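PDB 4Z7R: coenzyme PQQ synthesis protein B from Methylobacterium extorquens, which belongs to the metallo-beta-lactamase superfamily, takes part in pyrroloquinoline quinone biosynthesis, and may help carry PQQ or its precursor to the periplasm. Local coordinates for residues L213-T218 against R261-N267; V219-M225 against N267-V272. One frame throughout, in Å; residues are numbered along the deposited sequence.

Interaction 1. Residues L213-T218 against R261-N267; sequences LLFDGT and RVFVHIN. With ZN (zinc ion), chain D.
T218 and H265 lie side by side just past the ends of two parallel strands, their side chains pointing the same way. H265 has CG anti to its backbone N (chi1 -164°), which turns the ring so that ND1 gives its hydrogen to T218 OG1 at 2.8 Å, close to the ring plane, while NE2 binds a zinc ion at 2.1 Å. D92 and two waters also bind this metal. T218 OG1 in turn donates to D216 OD1, 2.7 Å away, on the syn side but 33° out of the carboxylate plane. The same oxygen takes the backbone N of T218, closing an Asx turn; D216 OD2 is hydrogen-bonded to H240 ND1 and to the backbone N of C196.

Behind this chain of bonds, strands 213-216 and 261-264 pair in parallel register. On one face L214 and V262 run alongside each other, CD1 of L214 resting 3.9 Å from CB of V262, and V264 CG1 crosses near L214 CG. On the other face the F215 and F263 rings make a looser contact, with CE1 of F263 at the edge of the F215 ring. F263 also stacks on W288, and its CD1 comes within 3.5 Å of G217 CA. G217 N closes the strand ladder on V264 O, and N267 N donates to T218 O at 3.1 Å.

T218, backed by D216, is thus a second-shell partner of the zinc ligand H265. Together with the zinc bond, the D216-T218 relay helps to fix the rotation of the H265 ring, and the nearby carboxylate probably strengthens the hold of T218 OG1 on ND1.

Interaction 2. Residues V219-M225 against N267-V272; sequences VLEDDDM and NNTNPV. With ZN (zinc ion), chain C.
T269 meets the start of helix 224-228 largely through water. Its OG1 donates to a water at 2.6 Å, and that water donates to D224 OD2; a second water gives one hydrogen to T269 O and the other to D224 O. Chi1 of 54° sets OG1 between the backbone N and the carbonyl carbon, where N267 ND2 also reaches it at 2.8 Å, close to the amide plane. N268, beside T269, binds a second zinc ion at 2.1 Å through OD1, together with C19, C21 and C24. M225 bends at chi2 and chi3 and crosses N267 at about a right angle, bringing SD to 3.4 Å from N267 ND2 and CG against T269 OG1.

L220 supplies the apolar part. Its side chain extends away from its own backbone N (chi1 -180°), and the two methyls meet the start of the 3-10 segment: CD2 packs 3.9 Å from P271 CG and CD1 lies near V272 CG1. V283 of helix 278-285 touches both L220 and V272. D224, from one turn further on, bends back to the L220 backbone, where OD2 takes L220 N at 2.6 Å and OD1 takes E221 N, both from above the carboxylate plane.

N270 crosses D224 obliquely, its amide plane 75° from the carboxylate. Its OD1 accepts V272 N in an Asx turn, through a nearly straight bond, and touches L220 CB; ND2 makes a weak hydrogen bond to G217 O.

No direct hydrogen bond joins the two segments. Each braces its own turn, and two waters link their polar atoms, so the polar coupling between the helix start and the zinc-bearing loop is indirect.

Both contacts are buried and follow the same two chain paths in succession: 213-218 runs on into 219-225, and 261-267 into 267-272, with N267 shared. Interaction 1 lies nearer the centre of the chain, between adjacent strands of a mixed sheet, and is held by direct backbone bonds and a side-chain relay. Interaction 2, about 12 Å away between centres, has left the sheet for turns and a helix start, where water and apolar packing take over. The weak N270-G217 bond joins them, and I266 packs on V272. Each has a segment that carries a ligand of a different zinc ion: H265 in the first, N268 in the second.

Interaction 1. Residues L213-T218 against R261-N267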
ATOM      1  N   LEU A 213     -17.571  12.683  15.915  0.89 10.33           N
ATOM      2  CA  LEU A 213     -16.169  12.596  16.294  0.89  9.58           C
ATOM      3  C   LEU A 213     -15.591  11.257  15.857  0.85  9.16           C
ATOM      4  O   LEU A 213     -16.097  10.202  16.229  0.97  9.66           O
ATOM      5  CB  LEU A 213     -15.990  12.771  17.806  1.00  9.06           C
ATOM      6  CG  LEU A 213     -14.580  12.447  18.309  0.83  9.31           C
ATOM      7  CD1 LEU A 213     -13.554  13.443  17.776  1.00  8.81           C
ATOM      8  CD2 LEU A 213     -14.542  12.391  19.833  0.68  9.64           C
ATOM      9  N   LEU A 214     -14.541  11.306  15.049  1.00  8.54           N
ATOM     10  CA  LEU A 214     -13.801  10.105  14.696  0.94  9.70           C
ATOM     11  C   LEU A 214     -12.469  10.174  15.424  0.74 10.14           C
ATOM     12  O   LEU A 214     -11.654  11.062  15.161  0.88 10.29           O
ATOM     13  CB  LEU A 214     -13.615   9.987  13.182  1.00  9.62           C
ATOM     14  CG  LEU A 214     -14.752   9.343  12.375  1.00  9.81           C
ATOM     15  CD1 LEU A 214     -16.107  10.009  12.619  1.00 10.41           C
ATOM     16  CD2 LEU A 214     -14.410   9.354  10.894  1.00  8.93           C
ATOM     17  N   PHE A 215     -12.257   9.245  16.351  1.00 10.47           N
ATOM     18  CA  PHE A 215     -11.186   9.390  17.333  0.93 10.44           C
ATOM     19  C   PHE A 215     -10.306   8.149  17.495  0.94 10.62           C
ATOM     20  O   PHE A 215     -10.767   7.017  17.334  0.83 10.72           O
ATOM     21  CB  PHE A 215     -11.789   9.774  18.688  1.00  9.87           C
ATOM     22  CG  PHE A 215     -10.772  10.182  19.713  0.91 10.90           C
ATOM     23  CD1 PHE A 215     -10.251  11.468  19.721  0.92 11.05           C
ATOM     24  CD2 PHE A 215     -10.343   9.285  20.679  0.90 11.26           C
ATOM     25  CE1 PHE A 215      -9.314  11.847  20.665  0.73 11.16           C
ATOM     26  CE2 PHE A 215      -9.408   9.660  21.629  0.79 11.29           C
ATOM     27  CZ  PHE A 215      -8.893  10.944  21.622  0.87 11.43           C
ATOM     28  N   ASP A 216      -9.035   8.403  17.800  1.00 10.52           N
ATOM     29  CA  ASP A 216      -8.034   7.395  18.157  1.00 10.90           C
ATOM     30  C   ASP A 216      -8.634   6.272  18.998  0.97 11.02           C
ATOM     31  O   ASP A 216      -9.024   6.486  20.143  0.94 11.64           O
ATOM     32  CB  ASP A 216      -6.884   8.082  18.907  0.99 11.67           C
ATOM     33  CG  ASP A 216      -5.663   7.191  19.097  0.90 11.95           C
ATOM     34  OD1 ASP A 216      -5.788   5.949  19.157  0.98 12.98           O
ATOM     35  OD2 ASP A 216      -4.554   7.759  19.195  0.84 11.72           O
ATOM     36  N   GLY A 217      -8.687   5.077  18.419  0.93 10.65           N
ATOM     37  CA  GLY A 217      -9.144   3.893  19.125  0.94 10.18           C
ATOM     38  C   GLY A 217      -8.115   2.778  19.085  0.98  9.95           C
ATOM     39  O   GLY A 217      -8.465   1.598  19.071  1.00  9.20           O
ATOM     40  N   THR A 218      -6.841   3.158  19.054  1.00 10.51           N
ATOM     41  CA  THR A 218      -5.748   2.210  18.870  1.00  9.68           C
ATOM     42  C   THR A 218      -5.746   1.079  19.899  0.86  9.24           C
ATOM     43  O   THR A 218      -5.653  -0.095  19.536  1.00  9.25           O
ATOM     44  CB  THR A 218      -4.386   2.926  18.920  0.79 10.60           C
ATOM     45  OG1 THR A 218      -4.388   4.020  17.996  1.00 11.60           O
ATOM     46  CG2 THR A 218      -3.260   1.962  18.560  1.00 10.46           C
ATOM     47  N   ARG A 261     -20.196   9.270  18.152  1.00 10.26           N
ATOM     48  CA  ARG A 261     -18.844   8.906  18.564  0.88 10.01           C
ATOM     49  C   ARG A 261     -18.379   7.672  17.806  0.70  9.41           C
ATOM     50  O   ARG A 261     -19.024   6.628  17.863  1.00  8.31           O
ATOM     51  CB  ARG A 261     -18.782   8.640  20.072  0.97 10.53           C
ATOM     52  CG  ARG A 261     -18.976   9.860  20.963  0.94 11.44           C
ATOM     53  CD  ARG A 261     -19.240   9.431  22.403  0.83 12.35           C
ATOM     54  NE  ARG A 261     -19.053  10.514  23.369  0.90 13.12           N
ATOM     55  CZ  ARG A 261     -19.954  11.457  23.622  0.81 13.63           C
ATOM     56  NH1 ARG A 261     -21.113  11.457  22.980  0.95 13.25           N
ATOM     57  NH2 ARG A 261     -19.697  12.399  24.520  0.72 14.01           N
ATOM     58  N   VAL A 262     -17.272   7.798  17.082  1.00  9.81           N
ATOM     59  CA  VAL A 262     -16.747   6.688  16.292  1.00 10.62           C
ATOM     60  C   VAL A 262     -15.252   6.491  16.520  1.00  9.78           C
ATOM     61  O   VAL A 262     -14.467   7.431  16.394  0.96 10.70           O
ATOM     62  CB  VAL A 262     -16.988   6.895  14.777  0.97 11.97           C
ATOM     63  CG1 VAL A 262     -16.515   5.675  13.994  1.00 12.62           C
ATOM     64  CG2 VAL A 262     -18.455   7.183  14.495  0.98 12.85           C
ATOM     65  N   PHE A 263     -14.862   5.269  16.869  0.98 10.02           N
ATOM     66  CA  PHE A 263     -13.452   4.934  16.997  0.81  9.23           C
ATOM     67  C   PHE A 263     -12.871   4.533  15.650  0.83  8.36           C
ATOM     68  O   PHE A 263     -13.439   3.698  14.955  0.94  8.03           O
ATOM     69  CB  PHE A 263     -13.241   3.797  18.000  1.00  9.06           C
ATOM     70  CG  PHE A 263     -13.265   4.234  19.434  0.91  8.69           C
ATOM     71  CD1 PHE A 263     -12.352   5.167  19.899  1.00  8.79           C
ATOM     72  CD2 PHE A 263     -14.179   3.696  20.321  1.00  8.23           C
ATOM     73  CE1 PHE A 263     -12.361   5.567  21.224  0.90  8.96           C
ATOM     74  CE2 PHE A 263     -14.190   4.087  21.649  0.99  9.17           C
ATOM     75  CZ  PHE A 263     -13.283   5.027  22.098  0.74  9.27           C
ATOM     76  N   VAL A 264     -11.745   5.138  15.288  1.00  8.36           N
ATOM     77  CA  VAL A 264     -10.974   4.710  14.128  1.00  8.98           C
ATOM     78  C   VAL A 264      -9.539   4.423  14.562  0.82  9.25           C
ATOM     79  O   VAL A 264      -9.217   4.536  15.747  0.93  9.38           O
ATOM     80  CB  VAL A 264     -10.984   5.773  13.005  0.88  9.88           C
ATOM     81  CG1 VAL A 264     -12.406   6.027  12.530  0.84 10.01           C
ATOM     82  CG2 VAL A 264     -10.344   7.069  13.487  0.93 11.04           C
ATOM     83  N   HIS A 265      -8.688   4.051  13.607  1.00  9.27           N
ATOM     84  CA  HIS A 265      -7.276   3.781  13.873  0.92  9.71           C
ATOM     85  C   HIS A 265      -7.116   2.711  14.949  0.94  8.74           C
ATOM     86  O   HIS A 265      -6.320   2.862  15.874  0.93  8.96           O
ATOM     87  CB  HIS A 265      -6.554   5.069  14.292  0.97 10.62           C
ATOM     88  CG  HIS A 265      -5.062   4.979  14.228  0.61 11.05           C
ATOM     89  ND1 HIS A 265      -4.303   4.464  15.258  0.86 11.61           N
ATOM     90  CD2 HIS A 265      -4.188   5.351  13.265  0.73 11.35           C
ATOM     91  CE1 HIS A 265      -3.026   4.516  14.927  0.91 12.01           C
ATOM     92  NE2 HIS A 265      -2.928   5.050  13.722  0.79 11.90           N
ATOM     93  N   ILE A 266      -7.893   1.640  14.830  1.00  7.86           N
ATOM     94  CA  ILE A 266      -7.887   0.560  15.810  1.00  8.24           C
ATOM     95  C   ILE A 266      -6.816  -0.489  15.507  0.87  8.80           C
ATOM     96  O   ILE A 266      -6.787  -1.052  14.416  1.00  8.57           O
ATOM     97  CB  ILE A 266      -9.266  -0.112  15.875  0.75  8.63           C
ATOM     98  CG1 ILE A 266     -10.343   0.948  16.133  1.00  9.45           C
ATOM     99  CG2 ILE A 266      -9.290  -1.176  16.954  0.98  8.47           C
ATOM    100  CD1 ILE A 266     -11.733   0.526  15.733  0.73  9.88           C
ATOM    101  N   ASN A 267      -5.940  -0.757  16.474  0.97  9.76           N
ATOM    102  CA  ASN A 267      -4.856  -1.712  16.244  0.86  9.53           C
ATOM    103  C   ASN A 267      -5.371  -3.141  16.197  0.89  9.55           C
ATOM    104  O   ASN A 267      -6.394  -3.460  16.799  0.98  9.40           O
ATOM    105  CB  ASN A 267      -3.774  -1.594  17.316  0.86  9.66           C
ATOM    106  CG  ASN A 267      -2.450  -2.189  16.869  0.78  9.37           C
ATOM    107  OD1 ASN A 267      -1.951  -1.865  15.796  0.92  9.22           O
ATOM    108  ND2 ASN A 267      -1.886  -3.078  17.683  1.00  8.71           N
TER
HETATM  109 ZN    ZN D 302      -1.076   5.112  12.716  0.53 23.38          ZN
HETATM  110  O   HOH W   1      -0.099   3.341  13.741  1.00 21.81           O
HETATM  111  O   HOH W   2      -0.752   7.117  12.665  0.87 27.25           O

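Interaction 2. Residues V219-M225 against N267-V272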
ATOM      1  N   VAL A 219      -5.845   1.429  21.178  0.91  9.18           N
ATOM      2  CA  VAL A 219      -5.817   0.418  22.234  0.90  9.43           C
ATOM      3  C   VAL A 219      -6.970   0.565  23.226  0.80 10.06           C
ATOM      4  O   VAL A 219      -7.371   1.674  23.585  1.00 10.33           O
ATOM      5  CB  VAL A 219      -4.479   0.447  23.013  0.97  9.21           C
ATOM      6  CG1 VAL A 219      -3.312   0.145  22.084  1.00  8.32           C
ATOM      7  CG2 VAL A 219      -4.281   1.786  23.722  0.98  9.76           C
ATOM      8  N   LEU A 220      -7.507  -0.570  23.657  0.99 10.49           N
ATOM      9  CA  LEU A 220      -8.538  -0.593  24.684  0.90 10.48           C
ATOM     10  C   LEU A 220      -7.923  -0.328  26.051  1.00 10.10           C
ATOM     11  O   LEU A 220      -8.350   0.568  26.779  0.95  9.79           O
ATOM     12  CB  LEU A 220      -9.254  -1.940  24.698  1.00 10.24           C
ATOM     13  CG  LEU A 220     -10.362  -2.060  25.744  1.00 11.00           C
ATOM     14  CD1 LEU A 220     -11.572  -1.215  25.353  0.96 11.22           C
ATOM     15  CD2 LEU A 220     -10.745  -3.507  25.963  1.00 11.31           C
ATOM     16  N   GLU A 221      -6.926  -1.138  26.390  1.00 10.66           N
ATOM     17  CA  GLU A 221      -6.131  -0.953  27.596  0.86 11.90           C
ATOM     18  C   GLU A 221      -4.705  -0.572  27.215  0.74 11.35           C
ATOM     19  O   GLU A 221      -4.251  -0.876  26.111  0.92 11.86           O
ATOM     20  CB  GLU A 221      -6.129  -2.225  28.453  0.70 14.27           C
ATOM     21  CG  GLU A 221      -7.513  -2.780  28.776  1.00 15.73           C
ATOM     22  CD  GLU A 221      -8.236  -1.982  29.848  0.82 16.42           C
ATOM     23  OE1 GLU A 221      -7.610  -1.086  30.451  0.92 16.99           O
ATOM     24  OE2 GLU A 221      -9.429  -2.256  30.093  0.83 16.67           O
ATOM     25  N   ASP A 222      -4.005   0.093  28.130  0.98 11.42           N
ATOM     26  CA  ASP A 222      -2.618   0.494  27.916  0.88 11.72           C
ATOM     27  C   ASP A 222      -1.726  -0.685  27.525  1.00 11.25           C
ATOM     28  O   ASP A 222      -0.734  -0.515  26.818  0.78 11.94           O
ATOM     29  CB  ASP A 222      -2.069   1.162  29.183  1.00 12.24           C
ATOM     30  CG  ASP A 222      -0.765   1.900  28.942  0.61 13.08           C
ATOM     31  OD1 ASP A 222      -0.671   2.668  27.962  0.88 13.02           O
ATOM     32  OD2 ASP A 222       0.174   1.703  29.739  0.91 13.87           O
ATOM     33  N   ASP A 223      -2.093  -1.879  27.977  1.00 11.29           N
ATOM     34  CA  ASP A 223      -1.271  -3.068  27.765  1.00 11.81           C
ATOM     35  C   ASP A 223      -1.851  -4.050  26.739  0.73 11.47           C
ATOM     36  O   ASP A 223      -1.604  -5.251  26.827  0.83 11.13           O
ATOM     37  CB  ASP A 223      -1.035  -3.777  29.107  0.93 12.84           C
ATOM     38  CG  ASP A 223      -2.318  -4.309  29.727  0.85 13.65           C
ATOM     39  OD1 ASP A 223      -3.417  -3.948  29.257  0.82 13.84           O
ATOM     40  OD2 ASP A 223      -2.231  -5.095  30.692  0.80 14.14           O
ATOM     41  N   ASP A 224      -2.621  -3.541  25.777  1.00 11.76           N
ATOM     42  CA  ASP A 224      -3.220  -4.386  24.735  0.92 11.12           C
ATOM     43  C   ASP A 224      -2.204  -5.276  24.032  0.75 10.78           C
ATOM     44  O   ASP A 224      -2.436  -6.469  23.853  0.95 10.95           O
ATOM     45  CB  ASP A 224      -3.935  -3.535  23.681  1.00 10.19           C
ATOM     46  CG  ASP A 224      -5.372  -3.224  24.050  0.82 10.64           C
ATOM     47  OD1 ASP A 224      -5.765  -3.463  25.211  0.83 10.95           O
ATOM     48  OD2 ASP A 224      -6.109  -2.738  23.168  1.00 10.37           O
ATOM     49  N   MET A 225      -1.083  -4.690  23.622  1.00 10.72           N
ATOM     50  CA  MET A 225      -0.116  -5.408  22.803  0.73 12.25           C
ATOM     51  C   MET A 225       0.604  -6.456  23.639  0.72 12.30           C
ATOM     52  O   MET A 225       0.952  -7.531  23.150  0.88 11.98           O
ATOM     53  CB  MET A 225       0.887  -4.437  22.185  0.97 13.79           C
ATOM     54  CG  MET A 225       0.260  -3.412  21.259  0.91 14.50           C
ATOM     55  SD  MET A 225       0.851  -3.563  19.566  0.50 28.22           S
ATOM     56  CE  MET A 225       2.608  -3.300  19.794  1.00 55.86           C
ATOM     57  N   ASN A 267      -5.940  -0.757  16.474  0.97  9.76           N
ATOM     58  CA  ASN A 267      -4.856  -1.712  16.244  0.86  9.53           C
ATOM     59  C   ASN A 267      -5.371  -3.141  16.197  0.89  9.55           C
ATOM     60  O   ASN A 267      -6.394  -3.460  16.799  0.98  9.40           O
ATOM     61  CB  ASN A 267      -3.774  -1.594  17.316  0.86  9.66           C
ATOM     62  CG  ASN A 267      -2.450  -2.189  16.869  0.78  9.37           C
ATOM     63  OD1 ASN A 267      -1.951  -1.865  15.796  0.92  9.22           O
ATOM     64  ND2 ASN A 267      -1.886  -3.078  17.683  1.00  8.71           N
ATOM     65  N   ASN A 268      -4.647  -4.001  15.488  1.00  9.31           N
ATOM     66  CA  ASN A 268      -5.051  -5.393  15.329  1.00  9.47           C
ATOM     67  C   ASN A 268      -5.177  -6.132  16.659  0.79  9.04           C
ATOM     68  O   ASN A 268      -5.815  -7.175  16.733  1.00  8.19           O
ATOM     69  CB  ASN A 268      -4.062  -6.132  14.422  1.00  9.76           C
ATOM     70  CG  ASN A 268      -2.697  -6.304  15.059  0.69  9.72           C
ATOM     71  OD1 ASN A 268      -2.462  -7.260  15.802  0.97 10.63           O
ATOM     72  ND2 ASN A 268      -1.787  -5.381  14.770  1.00  8.84           N
ATOM     73  N   THR A 269      -4.560  -5.588  17.704  1.00  9.52           N
ATOM     74  CA  THR A 269      -4.573  -6.212  19.024  1.00  9.99           C
ATOM     75  C   THR A 269      -5.753  -5.782  19.899  0.97  9.16           C
ATOM     76  O   THR A 269      -5.857  -6.192  21.054  1.00  8.54           O
ATOM     77  CB  THR A 269      -3.276  -5.897  19.783  1.00 11.11           C
ATOM     78  OG1 THR A 269      -3.084  -4.478  19.812  0.90 11.79           O
ATOM     79  CG2 THR A 269      -2.085  -6.537  19.088  0.92 11.63           C
ATOM     80  N   ASN A 270      -6.647  -4.967  19.354  1.00  8.28           N
ATOM     81  CA  ASN A 270      -7.754  -4.438  20.147  0.88  8.61           C
ATOM     82  C   ASN A 270      -8.980  -5.345  20.067  1.00  8.69           C
ATOM     83  O   ASN A 270      -9.529  -5.554  18.987  0.90  8.48           O
ATOM     84  CB  ASN A 270      -8.104  -3.022  19.686  0.53  8.98           C
ATOM     85  CG  ASN A 270      -9.013  -2.289  20.661  1.00 10.11           C
ATOM     86  OD1 ASN A 270      -9.849  -2.896  21.330  0.96 10.69           O
ATOM     87  ND2 ASN A 270      -8.846  -0.975  20.747  0.90 10.56           N
ATOM     88  N   PRO A 271      -9.421  -5.873  21.221  0.95  9.49           N
ATOM     89  CA  PRO A 271     -10.533  -6.837  21.266  0.93 10.84           C
ATOM     90  C   PRO A 271     -11.894  -6.273  20.842  1.00 11.97           C
ATOM     91  O   PRO A 271     -12.825  -7.060  20.665  0.98 12.78           O
ATOM     92  CB  PRO A 271     -10.573  -7.278  22.738  1.00 11.17           C
ATOM     93  CG  PRO A 271      -9.735  -6.315  23.491  0.77 11.14           C
ATOM     94  CD  PRO A 271      -8.790  -5.665  22.535  1.00 10.18           C
ATOM     95  N   VAL A 272     -12.025  -4.958  20.679  0.78 12.34           N
ATOM     96  CA  VAL A 272     -13.275  -4.419  20.142  0.91 12.35           C
ATOM     97  C   VAL A 272     -13.441  -4.829  18.680  0.73 11.90           C
ATOM     98  O   VAL A 272     -14.538  -4.750  18.130  0.87 10.78           O
ATOM     99  CB  VAL A 272     -13.359  -2.877  20.251  0.96 12.63           C
ATOM    100  CG1 VAL A 272     -13.156  -2.425  21.692  0.95 13.27           C
ATOM    101  CG2 VAL A 272     -12.356  -2.208  19.316  0.97 12.28           C
TER
HETATM  102 ZN    ZN C 301      -2.503  -9.309  15.406  0.97 12.60          ZN
HETATM  103  O   HOH W   3      -4.821  -2.715  20.651  1.00 16.29           O
HETATM  104  O   HOH W   4      -4.965  -7.136  23.441  0.82 16.97           O